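Local atomic coordinates of similar to sp|P32453 Saccharomyces cerevisiae YNL315c ATP11 (Candida glabrata CBS 138, PDB entry 2P4F), a protein that probably acts as a mitochondrial chaperone of the ATP11 family, binding unfolded protein, in this family the F1 beta subunit during assembly of the ATP synthase. Residues K149-N154 and R256-M261; C196-L201 and P213-Q218. All coordinates share one frame; numbering follows the deposited sequence.

After three N-terminal helices (102-105, 108-111 and 116-126), the chain makes strand 133-139 and then helix 140-153, whose last turn, within 149-154, waits about a hundred residues for its partner. Strands 156-162, 179-190 and 193-200 follow, and interaction 2 closes a short loop when 213-218 comes back antiparallel to 196-201, after a connection that includes helix 208-211. The chain then runs through helix 224-227 and strand 229-236 to helix 244-257, and interaction 1 closes the larger loop where 256-261 reaches 149-154. The smaller loop therefore lies wholly within the larger. Interaction 2 joins two central strands of the antiparallel sheet, while interaction 1 ties together two helix ends; their centres are about 17 Å apart and they do not touch.

Interaction 1: residues K149-N154 and R256-M261; sequences KYAVKN and RFYGAM
Tyr258 lays its ring beside the last turn of helix 140-153, with CD1 4.0 Å from Tyr150 CB and CE1 3.7 Å from Ala151 CA. Its CG lies anti to the carbonyl carbon, beside the backbone N (chi1 -82°). The ring meets the carbonyl carbon of Tyr150 with its edge, and at its far end the hydroxyl OH donates to Asn154 O at 2.7 Å, nearly along the C=O axis. Asn154 has just left helical geometry, and its ND2 turns back to Tyr150 O, 3.0 Å away, approaching in the carbonyl plane on a lone pair. Tyr150 in turn brings CD2 to within 3.5 Å of Gly259 CA. Phi of Gly259 is positive at 114°, and a side chain there would collide with the preceding carbonyl O and crowd Tyr150 CD2. Tyr258 itself is the centre of an inverse gamma turn directly after helix 244-257. Around the pair, Trp186 meets the Tyr258 ring edge-to-face, and Ile272 and Glu276 of helix 266-280 touch Tyr150. The buried Tyr258 hydroxyl thus gives its proton to a main-chain carbonyl just past a helix, so both polar atoms have a partner in an otherwise mostly apolar contact.

Interaction 2: residues C196-L201 and P213-Q218; sequences CLITSL and PHTTIQ
His214 and Ile198 cross obliquely, the imidazole lying so that Ile198 O sits over the centre of one ring face, 3.4 Å above its plane, while Ile198 CG2 comes 3.6 Å from His214 CE1. The ring that faces Ile198 O hangs from a CG in the crowded position, between the backbone N and the carbonyl carbon (chi1 51°). It is held at both nitrogens: ND1 shares a 2.9 Å hydrogen bond with Thr215 OG1 in the ring plane, and NE2 bonds Gln182 of strand 179-190. Leu197 and Thr216, on the other face of the sheet, lie side by side and point the same way, with Leu197 CD2 3.5 Å from Thr216 CG2. Thr199 OG1 lies against Pro213, 3.5 Å from its CA. Cys196, Ile198, Thr215 and Ile217 share one face, where the last three touch Leu250, Ala247 and Leu251 of helix 244-257. Cys196 and Ile217 exchange two backbone hydrogen bonds, and Ile198 N reaches Thr215 O at 2.9 Å (168°); the return bond from Thr215 N is weak. With His214 and Thr215 both opposite Ile198, this is a classic beta bulge where strand 215-220 begins beside the end of strand 193-200, in the antiparallel half-barrel sheet.

Interaction 1: residues K149-N154 and R256-M261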
loop_
_atom_site.group_PDB
_atom_site.type_symbol
_atom_site.label_atom_id
_atom_site.label_comp_id
_atom_site.label_asym_id
_atom_site.label_seq_id
_atom_site.Cartn_x
_atom_site.Cartn_y
_atom_site.Cartn_z
ATOM N N LYS A 149 -9.309 -6.216 4.271
ATOM C CA LYS A 149 -10.325 -6.169 5.347
ATOM C C LYS A 149 -9.865 -5.201 6.435
ATOM O O LYS A 149 -10.676 -4.381 6.920
ATOM C CB LYS A 149 -10.605 -7.597 5.835
ATOM C CG LYS A 149 -11.528 -8.396 4.896
ATOM C CD LYS A 149 -11.317 -8.242 3.417
ATOM C CE LYS A 149 -12.133 -9.130 2.513
ATOM N NZ LYS A 149 -13.054 -8.403 1.599
ATOM N N TYR A 150 -8.570 -5.270 6.782
ATOM C CA TYR A 150 -8.091 -4.330 7.817
ATOM C C TYR A 150 -8.071 -2.912 7.270
ATOM O O TYR A 150 -8.308 -1.981 8.058
ATOM C CB TYR A 150 -6.696 -4.705 8.279
ATOM C CG TYR A 150 -6.694 -5.816 9.307
ATOM C CD1 TYR A 150 -7.057 -5.511 10.624
ATOM C CD2 TYR A 150 -6.342 -7.110 8.998
ATOM C CE1 TYR A 150 -7.076 -6.475 11.622
ATOM C CE2 TYR A 150 -6.347 -8.105 9.990
ATOM C CZ TYR A 150 -6.714 -7.762 11.273
ATOM O OH TYR A 150 -6.742 -8.691 12.276
ATOM N N ALA A 151 -7.814 -2.707 5.999
ATOM C CA ALA A 151 -7.698 -1.350 5.416
ATOM C C ALA A 151 -9.063 -0.680 5.454
ATOM O O ALA A 151 -9.135 0.537 5.708
ATOM C CB ALA A 151 -7.165 -1.454 4.008
ATOM N N VAL A 152 -10.124 -1.403 5.151
ATOM C CA VAL A 152 -11.464 -0.758 5.164
ATOM C C VAL A 152 -11.811 -0.258 6.561
ATOM O O VAL A 152 -12.289 0.856 6.767
ATOM C CB VAL A 152 -12.557 -1.733 4.662
ATOM C CG1 VAL A 152 -13.944 -1.194 5.005
ATOM C CG2 VAL A 152 -12.400 -1.963 3.155
ATOM N N LYS A 153 -11.533 -1.097 7.567
ATOM C CA LYS A 153 -11.896 -0.744 8.958
ATOM C C LYS A 153 -10.896 0.235 9.560
ATOM O O LYS A 153 -11.279 0.902 10.513
ATOM C CB LYS A 153 -11.919 -2.039 9.807
ATOM C CG LYS A 153 -13.152 -2.870 9.443
ATOM C CD LYS A 153 -13.314 -4.125 10.217
ATOM C CE LYS A 153 -14.805 -4.510 10.070
ATOM N NZ LYS A 153 -15.483 -3.414 9.296
ATOM N N ASN A 154 -9.675 0.319 9.062
ATOM C CA ASN A 154 -8.597 1.098 9.669
ATOM C C ASN A 154 -7.856 1.892 8.598
ATOM O O ASN A 154 -6.678 1.622 8.377
ATOM C CB ASN A 154 -7.609 0.152 10.380
ATOM C CG ASN A 154 -8.294 -0.712 11.445
ATOM O OD1 ASN A 154 -8.530 -0.248 12.561
ATOM N ND2 ASN A 154 -8.585 -1.950 11.054
ATOM N N ARG A 256 2.893 -5.171 7.299
ATOM C CA ARG A 256 3.044 -5.785 8.622
ATOM C C ARG A 256 1.959 -5.316 9.573
ATOM O O ARG A 256 1.475 -6.099 10.391
ATOM C CB ARG A 256 4.441 -5.477 9.210
ATOM C CG ARG A 256 5.560 -6.198 8.433
ATOM C CD ARG A 256 6.810 -6.443 9.265
ATOM N NE ARG A 256 7.304 -5.156 9.819
ATOM C CZ ARG A 256 8.319 -5.167 10.680
ATOM N NH1 ARG A 256 8.771 -4.030 11.195
ATOM N NH2 ARG A 256 8.908 -6.322 11.030
ATOM N N PHE A 257 1.595 -4.032 9.493
ATOM C CA PHE A 257 0.567 -3.499 10.391
ATOM C C PHE A 257 -0.835 -3.880 9.913
ATOM O O PHE A 257 -1.726 -4.144 10.739
ATOM C CB PHE A 257 0.710 -1.977 10.520
ATOM C CG PHE A 257 1.860 -1.640 11.472
ATOM C CD1 PHE A 257 1.603 -1.489 12.834
ATOM C CD2 PHE A 257 3.154 -1.486 10.993
ATOM C CE1 PHE A 257 2.678 -1.181 13.658
ATOM C CE2 PHE A 257 4.229 -1.197 11.816
ATOM C CZ PHE A 257 3.986 -1.046 13.183
ATOM N N TYR A 258 -1.031 -3.985 8.579
ATOM C CA TYR A 258 -2.368 -4.276 8.068
ATOM C C TYR A 258 -2.614 -5.771 7.961
ATOM O O TYR A 258 -3.011 -6.349 6.991
ATOM C CB TYR A 258 -2.570 -3.556 6.725
ATOM C CG TYR A 258 -2.969 -2.112 7.002
ATOM C CD1 TYR A 258 -4.311 -1.748 7.075
ATOM C CD2 TYR A 258 -1.984 -1.125 7.206
ATOM C CE1 TYR A 258 -4.684 -0.430 7.337
ATOM C CE2 TYR A 258 -2.344 0.214 7.471
ATOM C CZ TYR A 258 -3.701 0.525 7.519
ATOM O OH TYR A 258 -4.045 1.839 7.785
ATOM N N GLY A 259 -2.444 -6.484 9.053
ATOM C CA GLY A 259 -2.943 -7.872 9.002
ATOM C C GLY A 259 -1.722 -8.772 9.103
ATOM O O GLY A 259 -1.867 -9.991 9.261
ATOM N N ALA A 260 -0.582 -8.102 9.015
ATOM C CA ALA A 260 0.727 -8.734 9.335
ATOM C C ALA A 260 0.853 -10.082 8.643
ATOM O O ALA A 260 1.320 -11.096 9.192
ATOM C CB ALA A 260 0.897 -8.899 10.830
ATOM N N MET A 261 0.406 -10.021 7.409
ATOM C CA MET A 261 0.280 -11.047 6.416
ATOM C C MET A 261 -0.067 -12.360 7.130
ATOM O O MET A 261 0.692 -13.316 7.005
ATOM C CB MET A 261 1.558 -11.143 5.578
ATOM C CG MET A 261 2.834 -11.392 6.358
ATOM S SD MET A 261 4.120 -10.125 6.216
ATOM C CE MET A 261 3.289 -8.702 6.898
#

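Interaction 2: residues C196-L201 and P213-Q218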
loop_
_atom_site.group_PDB
_atom_site.type_symbol
_atom_site.label_atom_id
_atom_site.label_comp_id
_atom_site.label_asym_id
_atom_site.label_seq_id
_atom_site.Cartn_x
_atom_site.Cartn_y
_atom_site.Cartn_z
ATOM N N CYS A 196 -3.312 3.215 -1.924
ATOM C CA CYS A 196 -2.634 3.496 -0.655
ATOM C C CYS A 196 -1.785 4.732 -0.893
ATOM O O CYS A 196 -0.938 4.699 -1.839
ATOM C CB CYS A 196 -1.803 2.260 -0.238
ATOM S SG CYS A 196 -0.995 2.593 1.368
ATOM N N LEU A 197 -1.957 5.823 -0.161
ATOM C CA LEU A 197 -1.288 7.085 -0.376
ATOM C C LEU A 197 -0.383 7.356 0.826
ATOM O O LEU A 197 -0.877 7.233 1.969
ATOM C CB LEU A 197 -2.307 8.218 -0.473
ATOM C CG LEU A 197 -3.503 8.020 -1.445
ATOM C CD1 LEU A 197 -4.345 9.300 -1.436
ATOM C CD2 LEU A 197 -3.037 7.621 -2.818
ATOM N N ILE A 198 0.860 7.703 0.613
ATOM C CA ILE A 198 1.782 7.993 1.701
ATOM C C ILE A 198 2.290 9.417 1.552
ATOM O O ILE A 198 2.796 9.805 0.492
ATOM C CB ILE A 198 2.905 6.926 1.768
ATOM C CG1 ILE A 198 2.361 5.486 1.653
ATOM C CG2 ILE A 198 3.719 7.116 3.065
ATOM C CD1 ILE A 198 3.471 4.422 1.687
ATOM N N THR A 199 2.152 10.209 2.628
ATOM C CA THR A 199 2.378 11.638 2.630
ATOM C C THR A 199 3.219 12.043 3.841
ATOM O O THR A 199 2.992 11.522 4.953
ATOM C CB THR A 199 1.036 12.395 2.745
ATOM O OG1 THR A 199 0.175 11.914 1.706
ATOM C CG2 THR A 199 1.246 13.890 2.582
ATOM N N SER A 200 4.162 12.931 3.636
ATOM C CA SER A 200 4.926 13.319 4.830
ATOM C C SER A 200 4.118 14.172 5.787
ATOM O O SER A 200 3.512 15.180 5.355
ATOM C CB SER A 200 6.187 14.053 4.395
ATOM O OG SER A 200 6.939 14.464 5.522
ATOM N N LEU A 201 4.087 13.821 7.051
ATOM C CA LEU A 201 3.121 14.460 7.953
ATOM C C LEU A 201 3.493 15.905 8.234
ATOM O O LEU A 201 2.634 16.784 8.345
ATOM C CB LEU A 201 3.069 13.615 9.242
ATOM C CG LEU A 201 1.992 14.012 10.267
ATOM C CD1 LEU A 201 1.516 12.770 11.022
ATOM C CD2 LEU A 201 2.545 14.988 11.246
ATOM N N PRO A 213 0.800 13.319 -1.976
ATOM C CA PRO A 213 1.535 12.167 -1.465
ATOM C C PRO A 213 2.831 11.991 -2.233
ATOM O O PRO A 213 2.875 12.140 -3.448
ATOM C CB PRO A 213 0.645 10.952 -1.753
ATOM C CG PRO A 213 -0.658 11.511 -2.160
ATOM C CD PRO A 213 -0.524 12.972 -2.527
ATOM N N HIS A 214 3.912 11.627 -1.548
ATOM C CA HIS A 214 5.123 11.300 -2.323
ATOM C C HIS A 214 5.020 9.921 -2.954
ATOM O O HIS A 214 5.740 9.646 -3.921
ATOM C CB HIS A 214 6.346 11.367 -1.426
ATOM C CG HIS A 214 6.260 10.596 -0.140
ATOM N ND1 HIS A 214 6.290 9.220 -0.108
ATOM C CD2 HIS A 214 6.185 11.068 1.155
ATOM C CE1 HIS A 214 6.220 8.841 1.177
ATOM N NE2 HIS A 214 6.153 9.948 1.950
ATOM N N THR A 215 4.173 9.044 -2.423
ATOM C CA THR A 215 4.041 7.665 -2.943
ATOM C C THR A 215 2.556 7.346 -3.122
ATOM O O THR A 215 1.793 7.521 -2.125
ATOM C CB THR A 215 4.688 6.668 -1.978
ATOM O OG1 THR A 215 6.096 6.963 -1.897
ATOM C CG2 THR A 215 4.594 5.228 -2.520
ATOM N N THR A 216 2.141 6.911 -4.288
ATOM C CA THR A 216 0.743 6.478 -4.485
ATOM C C THR A 216 0.808 5.069 -5.013
ATOM O O THR A 216 1.561 4.795 -5.990
ATOM C CB THR A 216 0.040 7.385 -5.502
ATOM O OG1 THR A 216 -0.111 8.693 -4.862
ATOM C CG2 THR A 216 -1.367 6.956 -5.866
ATOM N N ILE A 217 0.063 4.153 -4.454
ATOM C CA ILE A 217 0.052 2.756 -4.859
ATOM C C ILE A 217 -1.375 2.403 -5.254
ATOM O O ILE A 217 -2.309 2.725 -4.533
ATOM C CB ILE A 217 0.558 1.850 -3.724
ATOM C CG1 ILE A 217 1.957 2.321 -3.215
ATOM C CG2 ILE A 217 0.552 0.424 -4.185
ATOM C CD1 ILE A 217 2.384 1.757 -1.926
ATOM N N GLN A 218 -1.503 1.700 -6.414
ATOM C CA GLN A 218 -2.785 1.171 -6.814
ATOM C C GLN A 218 -2.730 -0.362 -6.708
ATOM O O GLN A 218 -1.709 -0.953 -7.135
ATOM C CB GLN A 218 -3.163 1.495 -8.268
ATOM C CG GLN A 218 -3.279 3.005 -8.581
ATOM C CD GLN A 218 -3.963 3.122 -9.944
ATOM O OE1 GLN A 218 -3.266 2.801 -10.953
ATOM N NE2 GLN A 218 -5.245 3.506 -9.995
#